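Local structure of 2-aminomuconic 6-semialdehyde dehydrogenase (Pseudomonas sp., 7BZV) at residues Val34-Arg39 with Pro211-Glu216; Val176-Asp181 with Leu205-Gly210; Thr187-Val192 with Gly201-Val206. The protein catalyses the NAD+-dependent oxidation of 2-aminomuconic 6-semialdehyde in the meta-cleavage pathway of 2-aminophenol breakdown, and works as a tetramer. All blocks are in the same frame, centred on the assembly; numbering follows the deposited sequence.

Three contacts close loops of decreasing length. From the N terminus, the chain first passes residues 34-39, at the end of strand 30-35. It returns to them at residues 211-216, where helix 214-220 begins, and so closes the long loop of contact 1. Contacts 2 and 3 both nest inside that loop. Contact 2 joins the end of strand 173-177 to the loop after strand 203-205. Contact 3 packs helix 184-196, which connects those two strands, against the second of them. Contacts 2 and 3 share L205 and V206. A backbone hydrogen bond from A37 to H207, and probably one from E216 to G210, tie contact 1 to contact 2.

Contact 1: Val34-Arg39 with Pro211-Glu216; sequences VHEADR and PNSAGE
E36 reaches S213 with a stretched side chain. CG is anti to the backbone N (chi1 -175°), and the chain stays extended beyond it. This carries OE2 to the hydroxyl of S213, which donates a hydrogen bond. The modelled distance from S213 OG to E36 OE2 is 2.4 Å, very short, so the exact length is doubtful. The other carboxylate oxygen, OE1, forms a salt bridge with K18. An alanine here would probably leave K18 without its charged mate and S213 OG without this acceptor. A37 follows with a looser touch: its carbonyl O lies 4.4 Å from A214 CB. Its backbone is hydrogen-bonded to that of H207. D38 turns its side chain from the 211-216 segment and serves as N-cap of helix 39-52, bonding L41 N through OD1. R39, in the first turn of that helix, comes back to the contact through a bend at chi3. Its NH2 meets E216 OE2 at 3.6 Å, a long salt bridge, with guanidinium and carboxylate planes 35° apart. NH2 also has a weak bond to Q220. The second oxygen of E216 is engaged within its own segment. The backbone N of N212 donates to E216 OE1 at 2.9 Å, from above the carboxylate plane. The contact thus ties the end of strand 30-35 and the start of helix 39-52 to the start of helix 214-220. Its grip is polar at both ends. Each carboxylate, E36 and E216, splits its two oxygens between different partners, which is likely to limit its rotation.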
# COMPACT_ATOMS: atom_id res chain seq x y z
N VAL B 34 16.27 -19.64 -39.57
CA VAL B 34 16.59 -18.78 -38.44
C VAL B 34 18.10 -18.63 -38.35
O VAL B 34 18.83 -19.62 -38.47
CB VAL B 34 16.04 -19.38 -37.14
CG1 VAL B 34 16.08 -18.35 -35.98
CG2 VAL B 34 14.65 -19.92 -37.39
N HIS B 35 18.56 -17.40 -38.09
CA HIS B 35 19.97 -17.07 -38.11
C HIS B 35 20.53 -17.08 -36.70
O HIS B 35 20.15 -16.23 -35.87
CB HIS B 35 20.18 -15.71 -38.76
CG HIS B 35 19.72 -15.66 -40.18
ND1 HIS B 35 20.58 -15.44 -41.24
CD2 HIS B 35 18.49 -15.82 -40.73
CE1 HIS B 35 19.89 -15.45 -42.37
NE2 HIS B 35 18.63 -15.68 -42.09
N GLU B 36 21.43 -18.02 -36.44
CA GLU B 36 21.93 -18.24 -35.09
C GLU B 36 22.99 -17.21 -34.73
O GLU B 36 23.82 -16.83 -35.56
CB GLU B 36 22.50 -19.65 -34.96
CG GLU B 36 22.92 -20.01 -33.53
CD GLU B 36 23.31 -21.47 -33.36
OE1 GLU B 36 23.22 -22.23 -34.34
OE2 GLU B 36 23.70 -21.86 -32.23
N ALA B 37 22.96 -16.77 -33.48
CA ALA B 37 23.87 -15.75 -32.97
C ALA B 37 25.02 -16.41 -32.23
O ALA B 37 24.80 -17.29 -31.38
CB ALA B 37 23.13 -14.79 -32.03
N ASP B 38 26.25 -15.98 -32.53
CA ASP B 38 27.43 -16.51 -31.86
C ASP B 38 27.70 -15.75 -30.57
O ASP B 38 27.02 -14.77 -30.24
CB ASP B 38 28.66 -16.44 -32.77
CG ASP B 38 28.82 -15.08 -33.43
OD1 ASP B 38 28.73 -14.06 -32.72
OD2 ASP B 38 29.04 -15.04 -34.67
N ARG B 39 28.70 -16.21 -29.81
CA ARG B 39 29.07 -15.52 -28.58
C ARG B 39 29.34 -14.04 -28.83
O ARG B 39 29.02 -13.20 -27.98
CB ARG B 39 30.31 -16.18 -27.96
CG ARG B 39 30.55 -15.82 -26.51
CD ARG B 39 31.58 -16.72 -25.85
NE ARG B 39 31.00 -17.48 -24.76
CZ ARG B 39 30.92 -18.81 -24.74
NH1 ARG B 39 31.41 -19.52 -25.75
NH2 ARG B 39 30.35 -19.43 -23.70
N PRO B 211 22.36 -24.81 -24.65
CA PRO B 211 23.77 -25.17 -24.42
C PRO B 211 24.62 -24.83 -25.63
O PRO B 211 24.22 -25.06 -26.77
CB PRO B 211 23.71 -26.68 -24.18
CG PRO B 211 22.49 -27.13 -24.97
CD PRO B 211 21.50 -25.99 -24.80
N ASN B 212 25.79 -24.26 -25.36
CA ASN B 212 26.75 -23.89 -26.40
C ASN B 212 26.12 -23.00 -27.46
O ASN B 212 26.48 -23.08 -28.64
CB ASN B 212 27.37 -25.14 -27.06
CG ASN B 212 28.04 -26.07 -26.05
OD1 ASN B 212 29.09 -25.73 -25.49
ND2 ASN B 212 27.45 -27.23 -25.83
N SER B 213 25.18 -22.16 -27.05
CA SER B 213 24.56 -21.19 -27.96
C SER B 213 24.02 -19.99 -27.18
O SER B 213 24.39 -19.75 -26.02
CB SER B 213 23.45 -21.86 -28.79
OG SER B 213 23.18 -21.15 -29.99
N ALA B 214 23.12 -19.24 -27.82
CA ALA B 214 22.80 -17.89 -27.36
C ALA B 214 22.33 -17.89 -25.92
O ALA B 214 22.71 -17.02 -25.14
CB ALA B 214 21.74 -17.26 -28.26
N GLY B 215 21.51 -18.87 -25.54
CA GLY B 215 21.00 -18.90 -24.18
C GLY B 215 22.10 -18.99 -23.13
O GLY B 215 22.10 -18.26 -22.13
N GLU B 216 23.03 -19.94 -23.32
CA GLU B 216 24.17 -20.05 -22.42
C GLU B 216 25.00 -18.78 -22.43
O GLU B 216 25.46 -18.31 -21.38
CB GLU B 216 25.02 -21.27 -22.83
CG GLU B 216 26.32 -21.46 -22.07
CD GLU B 216 27.18 -22.58 -22.68
OE1 GLU B 216 26.74 -23.75 -22.64
OE2 GLU B 216 28.28 -22.29 -23.21

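Contact 2: Val176-Asp181 with Leu205-Gly210; sequences VKPSED and LVHGFG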
# COMPACT_ATOMS: atom_id res chain seq x y z
N VAL B 176 17.04 -10.81 -25.75
CA VAL B 176 15.95 -11.78 -25.74
C VAL B 176 16.34 -12.93 -26.64
O VAL B 176 16.76 -12.71 -27.79
CB VAL B 176 14.65 -11.12 -26.26
CG1 VAL B 176 13.76 -12.13 -26.88
CG2 VAL B 176 13.99 -10.34 -25.14
N LYS B 177 16.21 -14.15 -26.14
CA LYS B 177 16.43 -15.34 -26.98
C LYS B 177 15.19 -16.21 -26.98
O LYS B 177 14.92 -16.89 -25.97
CB LYS B 177 17.62 -16.17 -26.50
CG LYS B 177 17.98 -17.30 -27.53
CD LYS B 177 18.23 -18.65 -26.83
CE LYS B 177 17.20 -19.74 -27.18
NZ LYS B 177 17.50 -21.02 -26.47
N PRO B 178 14.40 -16.22 -28.04
CA PRO B 178 13.21 -17.09 -28.07
C PRO B 178 13.63 -18.53 -28.30
O PRO B 178 14.75 -18.81 -28.74
CB PRO B 178 12.41 -16.56 -29.25
CG PRO B 178 13.56 -16.08 -30.25
CD PRO B 178 14.61 -15.51 -29.33
N SER B 179 12.72 -19.45 -27.98
CA SER B 179 12.99 -20.86 -28.23
C SER B 179 13.33 -21.07 -29.70
O SER B 179 12.70 -20.50 -30.60
CB SER B 179 11.77 -21.70 -27.88
OG SER B 179 11.93 -23.01 -28.41
N GLU B 180 14.29 -21.97 -29.95
CA GLU B 180 14.62 -22.36 -31.32
C GLU B 180 13.38 -22.83 -32.08
O GLU B 180 13.30 -22.68 -33.30
CB GLU B 180 15.70 -23.48 -31.34
CG GLU B 180 15.41 -24.70 -30.43
CD GLU B 180 16.07 -24.60 -29.05
OE1 GLU B 180 15.99 -23.52 -28.39
OE2 GLU B 180 16.64 -25.61 -28.61
N ASP B 181 12.40 -23.40 -31.37
CA ASP B 181 11.21 -23.86 -32.07
C ASP B 181 10.24 -22.74 -32.40
O ASP B 181 9.36 -22.93 -33.24
CB ASP B 181 10.44 -24.88 -31.23
CG ASP B 181 11.07 -26.23 -31.25
OD1 ASP B 181 10.88 -26.99 -32.22
OD2 ASP B 181 11.76 -26.54 -30.28
N LEU B 205 17.45 -8.94 -30.10
CA LEU B 205 16.95 -10.29 -30.33
C LEU B 205 18.10 -11.12 -30.87
O LEU B 205 18.66 -10.80 -31.92
CB LEU B 205 15.79 -10.30 -31.32
CG LEU B 205 15.27 -11.65 -31.87
CD1 LEU B 205 14.61 -12.43 -30.80
CD2 LEU B 205 14.32 -11.38 -33.00
N VAL B 206 18.45 -12.18 -30.14
CA VAL B 206 19.44 -13.16 -30.59
C VAL B 206 18.78 -14.53 -30.65
O VAL B 206 18.14 -14.95 -29.68
CB VAL B 206 20.66 -13.21 -29.65
CG1 VAL B 206 21.51 -11.95 -29.86
CG2 VAL B 206 20.25 -13.35 -28.21
N HIS B 207 19.00 -15.24 -31.75
CA HIS B 207 18.43 -16.57 -31.92
C HIS B 207 19.43 -17.68 -31.60
O HIS B 207 20.66 -17.51 -31.68
CB HIS B 207 17.93 -16.75 -33.35
CG HIS B 207 16.66 -16.02 -33.64
ND1 HIS B 207 15.46 -16.34 -33.04
CD2 HIS B 207 16.40 -14.98 -34.47
CE1 HIS B 207 14.52 -15.54 -33.50
NE2 HIS B 207 15.06 -14.70 -34.37
N GLY B 208 18.89 -18.82 -31.21
CA GLY B 208 19.69 -20.04 -31.17
C GLY B 208 19.10 -21.05 -30.20
O GLY B 208 17.90 -21.07 -29.96
N PHE B 209 20.00 -21.85 -29.64
CA PHE B 209 19.68 -22.92 -28.72
C PHE B 209 20.12 -22.53 -27.32
O PHE B 209 20.41 -21.36 -27.04
CB PHE B 209 20.33 -24.22 -29.22
CG PHE B 209 20.05 -24.50 -30.66
CD1 PHE B 209 20.80 -23.91 -31.67
CD2 PHE B 209 19.00 -25.34 -31.02
CE1 PHE B 209 20.53 -24.16 -33.01
CE2 PHE B 209 18.72 -25.60 -32.35
CZ PHE B 209 19.48 -25.01 -33.35
N GLY B 210 20.16 -23.50 -26.42
CA GLY B 210 20.55 -23.25 -25.06
C GLY B 210 22.02 -23.52 -24.82
O GLY B 210 22.86 -22.61 -24.81
O HOH W 1 15.90 -18.70 -31.46
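K177 lays its side chain along the backbone of V206 to F209. It stands at the end of strand 173-177, which pairs in parallel with strand 203-205 in the Rossmann-type sheet of the aldehyde dehydrogenase fold. In relatives the loops at these strand ends line the adenosine part of the NAD+ site, and that is probably so here. With CG anti to the backbone N (chi1 -171°), K177 CG lies 3.2 Å from V206 O. Bends at chi2 and chi3 then carry CE past G208 O. K177 NZ makes a weak hydrogen bond to F209 O at 3.0 Å and a long salt bridge to E180 OE1. V206 N, just past the strand, donates to V176 O at 2.9 Å and continues the parallel pairing of V176 with L205. Next along the chain, P178 CD presses on L205 CD1 at 3.4 Å, tighter than usual for two carbons. P178 CG lies against H207 ND1, also at 3.4 Å. E180 brings OE2 to the edge of the F209 ring, near its plane, 3.4 Å from CD2. Carboxylate and ring planes stand 73° apart. The imidazole of H207 is held at both nitrogens: NE2 bonds T187 OG1, and ND1 meets a water lying in the ring plane. That water donates to P178 O and accepts from G208 N at 3.0 Å.

Contact 3: Thr187-Val192 with Gly201-Val206; sequences TLLAEV and GVFNLV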
# COMPACT_ATOMS: atom_id res chain seq x y z
N THR B 187 10.59 -12.33 -33.40
CA THR B 187 11.09 -11.51 -34.49
C THR B 187 10.08 -10.43 -34.88
O THR B 187 10.47 -9.29 -35.15
CB THR B 187 11.46 -12.39 -35.68
OG1 THR B 187 12.33 -13.43 -35.22
CG2 THR B 187 12.15 -11.58 -36.77
N LEU B 188 8.79 -10.75 -34.91
CA LEU B 188 7.79 -9.71 -35.18
C LEU B 188 7.79 -8.66 -34.07
O LEU B 188 7.61 -7.46 -34.33
CB LEU B 188 6.41 -10.32 -35.32
CG LEU B 188 6.24 -11.27 -36.51
CD1 LEU B 188 4.84 -11.86 -36.57
CD2 LEU B 188 6.55 -10.57 -37.82
N LEU B 189 8.03 -9.07 -32.84
CA LEU B 189 8.09 -8.08 -31.77
C LEU B 189 9.23 -7.09 -32.02
O LEU B 189 9.05 -5.87 -31.86
CB LEU B 189 8.22 -8.76 -30.42
CG LEU B 189 8.13 -7.78 -29.22
CD1 LEU B 189 6.80 -7.05 -29.17
CD2 LEU B 189 8.35 -8.54 -27.88
N ALA B 190 10.38 -7.58 -32.46
CA ALA B 190 11.47 -6.66 -32.82
C ALA B 190 11.06 -5.72 -33.94
O ALA B 190 11.39 -4.52 -33.91
CB ALA B 190 12.72 -7.46 -33.20
N GLU B 191 10.34 -6.22 -34.95
CA GLU B 191 9.84 -5.33 -36.00
C GLU B 191 8.97 -4.24 -35.39
O GLU B 191 9.06 -3.07 -35.78
CB GLU B 191 9.07 -6.13 -37.05
CG GLU B 191 9.95 -7.13 -37.82
CD GLU B 191 9.21 -7.85 -38.96
OE1 GLU B 191 8.05 -7.52 -39.25
OE2 GLU B 191 9.81 -8.74 -39.58
N VAL B 192 8.14 -4.60 -34.42
CA VAL B 192 7.28 -3.61 -33.78
C VAL B 192 8.11 -2.58 -33.03
O VAL B 192 7.86 -1.36 -33.12
CB VAL B 192 6.28 -4.31 -32.84
CG1 VAL B 192 5.58 -3.27 -31.94
CG2 VAL B 192 5.29 -5.07 -33.64
N GLY B 201 19.33 -0.60 -29.50
CA GLY B 201 19.97 -1.15 -28.33
C GLY B 201 19.03 -1.45 -27.18
O GLY B 201 19.39 -2.23 -26.29
N VAL B 202 17.83 -0.84 -27.18
CA VAL B 202 16.88 -1.09 -26.09
C VAL B 202 16.32 -2.50 -26.18
O VAL B 202 16.24 -3.22 -25.17
CB VAL B 202 15.74 -0.06 -26.10
CG1 VAL B 202 14.67 -0.44 -25.03
CG2 VAL B 202 16.32 1.31 -25.85
N PHE B 203 15.91 -2.93 -27.37
CA PHE B 203 15.37 -4.27 -27.58
C PHE B 203 16.26 -5.02 -28.56
O PHE B 203 16.31 -4.68 -29.75
CB PHE B 203 13.93 -4.23 -28.10
CG PHE B 203 13.30 -5.59 -28.27
CD1 PHE B 203 13.48 -6.33 -29.43
CD2 PHE B 203 12.52 -6.14 -27.25
CE1 PHE B 203 12.91 -7.56 -29.57
CE2 PHE B 203 11.95 -7.38 -27.39
CZ PHE B 203 12.14 -8.10 -28.54
N ASN B 204 16.92 -6.07 -28.09
CA ASN B 204 17.82 -6.88 -28.91
C ASN B 204 17.37 -8.32 -28.92
O ASN B 204 16.94 -8.87 -27.90
CB ASN B 204 19.24 -6.81 -28.37
CG ASN B 204 19.78 -5.41 -28.34
OD1 ASN B 204 20.11 -4.82 -29.37
ND2 ASN B 204 19.85 -4.84 -27.14
N LEU B 205 17.45 -8.94 -30.10
CA LEU B 205 16.95 -10.29 -30.33
C LEU B 205 18.10 -11.12 -30.87
O LEU B 205 18.66 -10.80 -31.92
CB LEU B 205 15.79 -10.30 -31.32
CG LEU B 205 15.27 -11.65 -31.87
CD1 LEU B 205 14.61 -12.43 -30.80
CD2 LEU B 205 14.32 -11.38 -33.00
N VAL B 206 18.45 -12.18 -30.14
CA VAL B 206 19.44 -13.16 -30.59
C VAL B 206 18.78 -14.53 -30.65
O VAL B 206 18.14 -14.95 -29.68
CB VAL B 206 20.66 -13.21 -29.65
CG1 VAL B 206 21.51 -11.95 -29.86
CG2 VAL B 206 20.25 -13.35 -28.21
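A190 and L189 touch the F203 ring where helix 184-196 packs on strand 203-205. F203 and L205 together carry the strand's side of this apolar join. F203 has CG anti to its backbone N (chi1 -177°), which sends the ring toward the helix. A190 CB comes to 3.6 Å from F203 CE1. At the other side of the ring outline, L189 CD2 lies 3.8 Å from F203 CE2. Both meet the ring obliquely. L205 adds its second methyl. L205 CD2 sits 3.6 Å from both T187 CA and T187 OG1. The same methyl, L205 CD2, is 4.2 Å from A190 CB.

The polar side chains do not bond across the interface. T187 OG1 bonds P183 O, and the same oxygen lies against L205 CD2. N204 points away from the helix. N204 ND2 donates to G201 O at 2.8 Å, from well above the carbonyl plane, and its OD1 accepts from D10 N.

The axes of helix segment 187-192 and strand 203-205 run roughly antiparallel, 149° apart, and approach to 8.9 Å. This is the crossover helix of a beta-alpha-beta unit packing on its second strand. L160 and V164 of helix 156-169 cover L189 and F203. W13 of strand 12-14 covers T187 and A190, while strand 173-177 pairs with strand 203-205 in the sheet.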